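Local structure of dihydropyrimidinase (Brevibacillus agri, 3SFW) at residues A[215-220]-A[238-243]; A[223-228]-A[233-238]; A[244-249]-A[297-302]. The protein probably catalyses the zinc-dependent, reversible ring-opening hydrolysis of dihydropyrimidines to N-carbamoyl beta-amino acids. All coordinates share one frame; numbering follows the deposited sequence.

Contact 1 (A[215-220]-A[238-243]); sequences EAEGEA and VHVSCA. With ZN (zinc ion), chain D.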
loop_
_atom_site.group_PDB
_atom_site.type_symbol
_atom_site.label_atom_id
_atom_site.label_comp_id
_atom_site.label_asym_id
_atom_site.label_seq_id
_atom_site.Cartn_x
_atom_site.Cartn_y
_atom_site.Cartn_z
ATOM N N GLU A 215 16.624 3.228 -3.426
ATOM C CA GLU A 215 16.129 3.134 -2.067
ATOM C C GLU A 215 16.553 4.331 -1.213
ATOM O O GLU A 215 15.823 4.692 -0.305
ATOM C CB GLU A 215 16.586 1.824 -1.428
ATOM C CG GLU A 215 15.932 0.568 -2.100
ATOM C CD GLU A 215 16.584 0.053 -3.431
ATOM O OE1 GLU A 215 17.640 0.542 -3.908
ATOM O OE2 GLU A 215 15.991 -0.885 -4.014
ATOM N N ALA A 216 17.709 4.921 -1.514
ATOM C CA ALA A 216 18.227 6.088 -0.761
ATOM C C ALA A 216 17.397 7.354 -1.078
ATOM O O ALA A 216 17.236 8.247 -0.226
ATOM C CB ALA A 216 19.720 6.327 -1.115
ATOM N N GLU A 217 16.956 7.448 -2.336
ATOM C CA GLU A 217 16.077 8.539 -2.754
ATOM C C GLU A 217 14.711 8.285 -2.165
ATOM O O GLU A 217 14.064 9.194 -1.622
ATOM C CB GLU A 217 16.004 8.641 -4.275
ATOM C CG GLU A 217 14.943 9.650 -4.714
ATOM C CD GLU A 217 14.816 9.783 -6.225
ATOM O OE1 GLU A 217 15.778 9.521 -6.976
ATOM O OE2 GLU A 217 13.768 10.244 -6.661
ATOM N N GLY A 218 14.249 7.041 -2.219
ATOM C CA GLY A 218 12.948 6.728 -1.605
ATOM C C GLY A 218 12.948 7.102 -0.115
ATOM O O GLY A 218 11.956 7.651 0.417
ATOM N N GLU A 219 13.988 6.680 0.591
ATOM C CA GLU A 219 14.023 6.934 2.040
ATOM C C GLU A 219 13.954 8.436 2.373
ATOM O O GLU A 219 13.122 8.878 3.170
ATOM C CB GLU A 219 15.286 6.342 2.675
ATOM C CG GLU A 219 15.311 6.489 4.232
ATOM C CD GLU A 219 15.677 7.890 4.683
ATOM O OE1 GLU A 219 16.618 8.504 4.109
ATOM O OE2 GLU A 219 14.938 8.409 5.575
ATOM N N ALA A 220 14.754 9.223 1.685
ATOM C CA ALA A 220 14.783 10.666 1.996
ATOM C C ALA A 220 13.476 11.322 1.570
ATOM O O ALA A 220 13.014 12.279 2.202
ATOM C CB ALA A 220 15.988 11.331 1.312
ATOM N N VAL A 238 11.990 17.878 -5.565
ATOM C CA VAL A 238 12.549 18.201 -6.895
ATOM C C VAL A 238 13.111 16.893 -7.495
ATOM O O VAL A 238 13.319 15.917 -6.774
ATOM C CB VAL A 238 13.710 19.256 -6.854
ATOM C CG1 VAL A 238 13.252 20.556 -6.139
ATOM C CG2 VAL A 238 14.947 18.687 -6.121
ATOM N N HIS A 239 13.263 16.891 -8.817
ATOM C CA HIS A 239 13.813 15.742 -9.560
ATOM C C HIS A 239 13.480 14.385 -8.934
ATOM O O HIS A 239 14.385 13.636 -8.583
ATOM C CB HIS A 239 15.354 15.877 -9.852
ATOM C CG HIS A 239 16.221 16.224 -8.658
ATOM N ND1 HIS A 239 16.159 15.545 -7.451
ATOM C CD2 HIS A 239 17.266 17.092 -8.552
ATOM C CE1 HIS A 239 17.091 16.032 -6.630
ATOM N NE2 HIS A 239 17.781 16.955 -7.288
ATOM N N VAL A 240 12.197 14.014 -8.959
ATOM C CA VAL A 240 11.797 12.629 -8.615
ATOM C C VAL A 240 12.250 11.699 -9.778
ATOM O O VAL A 240 11.940 11.975 -10.948
ATOM C CB VAL A 240 10.246 12.551 -8.412
ATOM C CG1 VAL A 240 9.786 11.083 -8.173
ATOM C CG2 VAL A 240 9.840 13.417 -7.230
ATOM N N SER A 241 13.087 10.682 -9.483
ATOM C CA SER A 241 13.673 9.912 -10.597
ATOM C C SER A 241 13.204 8.477 -10.644
ATOM O O SER A 241 13.514 7.740 -11.600
ATOM C CB SER A 241 15.218 9.928 -10.515
ATOM O OG SER A 241 15.689 9.113 -9.441
ATOM N N CYS A 242 12.574 8.012 -9.574
ATOM C CA CYS A 242 12.351 6.570 -9.444
ATOM C C CYS A 242 11.024 6.200 -8.845
ATOM O O CYS A 242 10.352 7.011 -8.173
ATOM C CB CYS A 242 13.462 5.898 -8.644
ATOM S SG CYS A 242 13.552 6.384 -6.899
ATOM N N ALA A 243 10.603 4.977 -9.159
ATOM C CA ALA A 243 9.301 4.475 -8.710
ATOM C C ALA A 243 9.181 4.451 -7.196
ATOM O O ALA A 243 8.113 4.781 -6.661
ATOM C CB ALA A 243 9.027 3.041 -9.304
HETATM ZN ZN ZN D . 19.356 18.357 -6.701
HETATM O O HOH W 1 21.143 19.434 -6.436
HETATM O O HOH W 2 20.956 17.371 -7.915
#
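E217, on a regular helical turn of 215-220, faces V240 to C242 in an irregular run of backbone that bends through a positive phi at H239 and ends with C242 as the N-cap of the next helix. The E217 side chain crosses the gap fully extended, with CG anti to its own backbone N (chi1 172°). Its carboxylate grips S241 twice. S241 N donates to E217 OE2 at 2.9 Å, almost straight at 173°, meeting OE2 at its syn lone pair. S241 OG donates to E217 OE1 over a short 2.5 Å and comes in on the syn side too, 17° out of the carboxylate plane. Two bonds from one residue fix how the carboxylate is turned, and a salt bridge from R292 to OE1 probably keeps it ionised. C242 lies against the carboxylate carbon, with SG 3.7 Å from E217 CD.

Two residues before S241, H239 turns its ring to the metal centre, and its NE2 binds zinc at 2.2 Å. H183 and the carboxylated K150 are the other protein ligands of this ion, and two waters also bind it. V238 CG2 sits 3.4 Å above the centre of the H239 ring. E217 thus holds the backbone at S241, two residues beyond the zinc ligand H239, at the C-terminal end of a barrel strand, where amidohydrolases place their metals. Backbone bonds tie V238 to V182 and V240 to E262 in the flanking strand regions, while V240 packs on A245, V246 and I249 of helix 243-254 and on L300 of helix 295-305.

Contact 2 (A[223-228]-A[233-238]); sequences RAIALT and AQLYVV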
loop_
_atom_site.group_PDB
_atom_site.type_symbol
_atom_site.label_atom_id
_atom_site.label_comp_id
_atom_site.label_asym_id
_atom_site.label_seq_id
_atom_site.Cartn_x
_atom_site.Cartn_y
_atom_site.Cartn_z
ATOM N N ARG A 223 11.086 10.544 4.323
ATOM C CA ARG A 223 11.448 11.322 5.517
ATOM C C ARG A 223 10.970 12.759 5.353
ATOM O O ARG A 223 10.360 13.328 6.277
ATOM C CB ARG A 223 12.956 11.273 5.749
ATOM C CG ARG A 223 13.429 12.164 6.928
ATOM C CD ARG A 223 14.732 11.577 7.513
ATOM N NE ARG A 223 15.618 11.051 6.460
ATOM C CZ ARG A 223 16.614 11.715 5.886
ATOM N NH1 ARG A 223 17.268 11.167 4.865
ATOM N NH2 ARG A 223 17.013 12.895 6.395
ATOM N N ALA A 224 11.214 13.350 4.183
ATOM C CA ALA A 224 10.771 14.746 3.997
ATOM C C ALA A 224 9.231 14.811 4.072
ATOM O O ALA A 224 8.656 15.750 4.657
ATOM C CB ALA A 224 11.276 15.269 2.665
ATOM N N ILE A 225 8.565 13.774 3.567
ATOM C CA ILE A 225 7.107 13.747 3.574
ATOM C C ILE A 225 6.566 13.630 5.011
ATOM O O ILE A 225 5.667 14.370 5.396
ATOM C CB ILE A 225 6.576 12.558 2.730
ATOM C CG1 ILE A 225 6.634 12.936 1.259
ATOM C CG2 ILE A 225 5.158 12.152 3.211
ATOM C CD1 ILE A 225 6.476 11.746 0.316
ATOM N N ALA A 226 7.186 12.791 5.830
ATOM C CA ALA A 226 6.742 12.625 7.209
ATOM C C ALA A 226 6.906 13.924 8.009
ATOM O O ALA A 226 6.014 14.315 8.790
ATOM C CB ALA A 226 7.556 11.497 7.904
ATOM N N LEU A 227 8.031 14.596 7.815
ATOM C CA LEU A 227 8.299 15.827 8.557
ATOM C C LEU A 227 7.347 16.916 8.074
ATOM O O LEU A 227 6.856 17.714 8.869
ATOM C CB LEU A 227 9.762 16.267 8.302
ATOM C CG LEU A 227 10.774 15.813 9.375
ATOM C CD1 LEU A 227 10.688 14.301 9.641
ATOM C CD2 LEU A 227 12.165 16.213 8.928
ATOM N N THR A 228 7.017 16.906 6.788
ATOM C CA THR A 228 6.006 17.829 6.262
ATOM C C THR A 228 4.628 17.594 6.907
ATOM O O THR A 228 3.994 18.542 7.318
ATOM C CB THR A 228 5.864 17.747 4.705
ATOM O OG1 THR A 228 7.120 18.099 4.124
ATOM C CG2 THR A 228 4.806 18.706 4.206
ATOM N N ALA A 233 2.777 21.238 6.730
ATOM C CA ALA A 233 3.374 22.242 5.833
ATOM C C ALA A 233 3.144 21.833 4.372
ATOM O O ALA A 233 2.234 21.040 4.071
ATOM C CB ALA A 233 4.868 22.373 6.145
ATOM N N GLN A 234 3.898 22.428 3.445
ATOM C CA GLN A 234 3.741 22.029 2.031
ATOM C C GLN A 234 5.118 21.750 1.433
ATOM O O GLN A 234 6.070 22.476 1.712
ATOM C CB GLN A 234 3.009 23.104 1.213
ATOM C CG GLN A 234 3.513 24.575 1.472
ATOM C CD GLN A 234 2.650 25.295 2.544
ATOM O OE1 GLN A 234 1.543 24.864 2.873
ATOM N NE2 GLN A 234 3.191 26.366 3.124
ATOM N N LEU A 235 5.231 20.658 0.659
ATOM C CA LEU A 235 6.530 20.121 0.264
ATOM C C LEU A 235 6.538 19.967 -1.234
ATOM O O LEU A 235 5.534 19.550 -1.822
ATOM C CB LEU A 235 6.737 18.712 0.887
ATOM C CG LEU A 235 8.081 18.031 0.511
ATOM C CD1 LEU A 235 9.239 18.745 1.317
ATOM C CD2 LEU A 235 8.023 16.563 0.947
ATOM N N TYR A 236 7.671 20.289 -1.850
ATOM C CA TYR A 236 7.869 20.067 -3.279
ATOM C C TYR A 236 9.155 19.264 -3.467
ATOM O O TYR A 236 10.210 19.693 -3.108
ATOM C CB TYR A 236 7.943 21.422 -3.981
ATOM C CG TYR A 236 8.178 21.381 -5.478
ATOM C CD1 TYR A 236 9.469 21.195 -5.998
ATOM C CD2 TYR A 236 7.144 21.738 -6.365
ATOM C CE1 TYR A 236 9.718 21.302 -7.388
ATOM C CE2 TYR A 236 7.355 21.810 -7.744
ATOM C CZ TYR A 236 8.631 21.582 -8.250
ATOM O OH TYR A 236 8.882 21.823 -9.587
ATOM N N VAL A 237 9.018 18.037 -3.929
ATOM C CA VAL A 237 10.159 17.158 -4.091
ATOM C C VAL A 237 10.743 17.386 -5.480
ATOM O O VAL A 237 10.089 17.082 -6.494
ATOM C CB VAL A 237 9.756 15.662 -3.951
ATOM C CG1 VAL A 237 11.055 14.768 -3.984
ATOM C CG2 VAL A 237 8.944 15.426 -2.639
ATOM N N VAL A 238 11.990 17.878 -5.565
ATOM C CA VAL A 238 12.549 18.201 -6.895
ATOM C C VAL A 238 13.111 16.893 -7.495
ATOM O O VAL A 238 13.319 15.917 -6.774
ATOM C CB VAL A 238 13.710 19.256 -6.854
ATOM C CG1 VAL A 238 13.252 20.556 -6.139
ATOM C CG2 VAL A 238 14.947 18.687 -6.121
#
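T228 and L235 carry most of this contact, their side chains crossing at a slant, with T228 OG1 3.3 Å from L235 CB and also close to both methyls of the leucine. The hydroxyl is turned there by a chi1 of -61°, which sets OG1 beside its own backbone N and lets it reach back along the helix to donate to A224 O at 2.9 Å. That carbonyl also takes the usual helical bond from T228 N. The two donors come from opposite faces of its plane, the hydroxyl standing 37° above it. With its proton spent inside the helix, OG1 can lie against the leucine with its polar demand met.

L235 leaves the strand with CG anti to its backbone N, and its CD2 is wedged between two helix residues, 3.9 Å from A224 CB and the same distance from I225 CG1; the leucine side chain crosses that of I225 at about a right angle.

Helix 223-228 and strand 234-237 run antiparallel, their axes 8.5 Å apart at 167°. This is the return half of a beta-alpha-beta crossover in the TIM barrel: strand 234-237 comes back parallel to strand 180-182, with helix 214-230 packed outside. V182, on that neighbouring strand, touches both A224 and L235.

A233 closes the tight connection between helix and strand. Its N donates to T228 O at 3.0 Å in a nearly straight bond, while T228 CG2 lies over the A233 peptide, 3.5 Å from A233 O. On the helix side turned from the strand, A226 packs on E219 of the second subunit and L227 on V189 of that subunit.

Contact 3 (A[244-249]-A[297-302]); sequences DAVRRI and QDVLWS. With ACT (acetate ion), chain C.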
loop_
_atom_site.group_PDB
_atom_site.type_symbol
_atom_site.label_atom_id
_atom_site.label_comp_id
_atom_site.label_asym_id
_atom_site.label_seq_id
_atom_site.Cartn_x
_atom_site.Cartn_y
_atom_site.Cartn_z
ATOM N N ASP A 244 10.280 4.185 -6.491
ATOM C CA ASP A 244 10.246 4.154 -5.024
ATOM C C ASP A 244 9.728 5.511 -4.504
ATOM O O ASP A 244 8.854 5.559 -3.638
ATOM C CB ASP A 244 11.660 3.899 -4.510
ATOM C CG ASP A 244 11.712 3.602 -3.019
ATOM O OD1 ASP A 244 12.579 2.785 -2.640
ATOM O OD2 ASP A 244 10.958 4.200 -2.209
ATOM N N ALA A 245 10.256 6.593 -5.064
ATOM C CA ALA A 245 9.848 7.934 -4.651
ATOM C C ALA A 245 8.432 8.263 -5.119
ATOM O O ALA A 245 7.629 8.850 -4.345
ATOM C CB ALA A 245 10.828 8.969 -5.133
ATOM N N VAL A 246 8.108 7.890 -6.354
ATOM C CA VAL A 246 6.736 8.114 -6.847
ATOM C C VAL A 246 5.699 7.467 -5.927
ATOM O O VAL A 246 4.717 8.097 -5.541
ATOM C CB VAL A 246 6.552 7.549 -8.273
ATOM C CG1 VAL A 246 5.064 7.600 -8.656
ATOM C CG2 VAL A 246 7.397 8.366 -9.320
ATOM N N ARG A 247 5.941 6.217 -5.531
ATOM C CA ARG A 247 4.983 5.507 -4.655
ATOM C C ARG A 247 4.739 6.265 -3.344
ATOM O O ARG A 247 3.625 6.301 -2.846
ATOM C CB ARG A 247 5.517 4.081 -4.312
ATOM C CG ARG A 247 5.566 3.207 -5.539
ATOM C CD ARG A 247 6.477 1.985 -5.321
ATOM N NE ARG A 247 6.703 1.297 -6.584
ATOM C CZ ARG A 247 7.682 0.416 -6.781
ATOM N NH1 ARG A 247 8.518 0.137 -5.789
ATOM N NH2 ARG A 247 7.834 -0.169 -7.961
ATOM N N ARG A 248 5.805 6.802 -2.757
ATOM C CA ARG A 248 5.711 7.520 -1.485
ATOM C C ARG A 248 4.933 8.836 -1.641
ATOM O O ARG A 248 4.099 9.199 -0.785
ATOM C CB ARG A 248 7.089 7.794 -0.919
ATOM C CG ARG A 248 7.759 6.524 -0.315
ATOM C CD ARG A 248 9.195 6.756 -0.197
ATOM N NE ARG A 248 9.959 5.557 0.226
ATOM C CZ ARG A 248 10.223 5.217 1.496
ATOM N NH1 ARG A 248 9.642 5.844 2.523
ATOM N NH2 ARG A 248 11.158 4.304 1.734
ATOM N N ILE A 249 5.166 9.514 -2.750
ATOM C CA ILE A 249 4.462 10.783 -3.034
ATOM C C ILE A 249 2.992 10.470 -3.273
ATOM O O ILE A 249 2.099 11.146 -2.734
ATOM C CB ILE A 249 5.085 11.527 -4.235
ATOM C CG1 ILE A 249 6.432 12.116 -3.802
ATOM C CG2 ILE A 249 4.183 12.722 -4.705
ATOM C CD1 ILE A 249 7.344 12.535 -5.001
ATOM N N GLN A 297 11.178 4.895 -16.019
ATOM C CA GLN A 297 10.701 6.020 -16.855
ATOM C C GLN A 297 9.192 5.941 -16.959
ATOM O O GLN A 297 8.498 6.972 -16.854
ATOM C CB GLN A 297 11.286 5.931 -18.264
ATOM C CG GLN A 297 12.824 6.140 -18.262
ATOM C CD GLN A 297 13.427 5.859 -19.610
ATOM O OE1 GLN A 297 12.741 5.352 -20.522
ATOM N NE2 GLN A 297 14.708 6.202 -19.768
ATOM N N ASP A 298 8.670 4.745 -17.264
ATOM C CA ASP A 298 7.211 4.689 -17.485
ATOM C C ASP A 298 6.394 4.978 -16.225
ATOM O O ASP A 298 5.248 5.475 -16.317
ATOM C CB ASP A 298 6.750 3.399 -18.178
ATOM C CG ASP A 298 6.876 3.488 -19.721
ATOM O OD1 ASP A 298 7.018 2.416 -20.337
ATOM O OD2 ASP A 298 6.867 4.614 -20.318
ATOM N N VAL A 299 6.955 4.628 -15.071
ATOM C CA VAL A 299 6.317 4.991 -13.801
ATOM C C VAL A 299 6.271 6.533 -13.647
ATOM O O VAL A 299 5.250 7.086 -13.227
ATOM C CB VAL A 299 7.025 4.343 -12.614
ATOM C CG1 VAL A 299 6.280 4.690 -11.265
ATOM C CG2 VAL A 299 7.053 2.774 -12.760
ATOM N N LEU A 300 7.359 7.220 -14.009
ATOM C CA LEU A 300 7.331 8.720 -14.045
ATOM C C LEU A 300 6.279 9.298 -15.032
ATOM O O LEU A 300 5.511 10.226 -14.693
ATOM C CB LEU A 300 8.722 9.289 -14.387
ATOM C CG LEU A 300 9.811 8.930 -13.373
ATOM C CD1 LEU A 300 11.157 9.353 -13.950
ATOM C CD2 LEU A 300 9.599 9.601 -11.991
ATOM N N TRP A 301 6.207 8.727 -16.231
ATOM C CA TRP A 301 5.243 9.197 -17.209
ATOM C C TRP A 301 3.839 8.965 -16.688
ATOM O O TRP A 301 3.006 9.856 -16.800
ATOM C CB TRP A 301 5.385 8.445 -18.555
ATOM C CG TRP A 301 6.548 8.941 -19.462
ATOM C CD1 TRP A 301 7.627 8.192 -19.924
ATOM C CD2 TRP A 301 6.659 10.212 -20.064
ATOM N NE1 TRP A 301 8.402 8.960 -20.772
ATOM C CE2 TRP A 301 7.833 10.212 -20.862
ATOM C CE3 TRP A 301 5.870 11.382 -20.023
ATOM C CZ2 TRP A 301 8.207 11.306 -21.623
ATOM C CZ3 TRP A 301 6.285 12.475 -20.739
ATOM C CH2 TRP A 301 7.419 12.429 -21.547
ATOM N N SER A 302 3.598 7.786 -16.118
ATOM C CA SER A 302 2.269 7.479 -15.499
ATOM C C SER A 302 1.919 8.506 -14.422
ATOM O O SER A 302 0.768 8.901 -14.270
ATOM C CB SER A 302 2.297 6.096 -14.844
ATOM O OG SER A 302 2.253 5.087 -15.819
HETATM C C ACT C . 5.043 1.361 -9.905
HETATM O O ACT C . 5.906 0.493 -10.183
HETATM O OXT ACT C . 4.012 1.523 -10.669
HETATM C CH3 ACT C . 5.266 2.172 -8.728
#
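V246 and V299 each hold CG1 anti to the backbone N (chi1 171° and -177°), which brings these two methyls together across the gap between the helices at 4.1 Å. The other V246 methyl, CG2, takes a different partner, L300 CD2, at 3.7 Å. L300 does not point straight at the other helix, but its CD2 end comes nearer, and so V246 is received between two consecutive residues of 297-302. No polar bond crosses between the segments; the touch is wholly aliphatic.

Beside this packing, R247 NH2 donates to an oxygen of a bound acetate, probably from the crystallisation liquor, at 3.0 Å and 178°, though the exact placement of the acetate is doubtful. An alanine in place of V299 lacks both CG1 and CG2, and would probably open a gap between the two helices against V246.

E254 of the third subunit packs over V246, R247 and V299. Helices 243-254 and 295-305 belong to the outer layer of the barrel, where I249 rests on V259 and L300 on T263 of strand 258-263, and L300 also meets Y267 and L268 of helix 265-269.

In the fold
All three contacts lie in one stretch of the TIM barrel, around the parallel strands 180-182, 234-237, 258-263 and 311-312. Contacts 1 and 2 share helix 214-230 and V238, with centres 12 Å apart; along the chain contact 2 is nested inside the loop that contact 1 closes. Contact 3 follows both, its centre 9 Å from contact 1 and 16 Å from contact 2. Its helix 243-254 is the next helix after strand 234-237, and I249 meets V240 of contact 1 and V237 of contact 2. The chain therefore passes from helix to strand, then zinc-binding loop, then helix, tying the metal site to an outer layer that touches two other subunits.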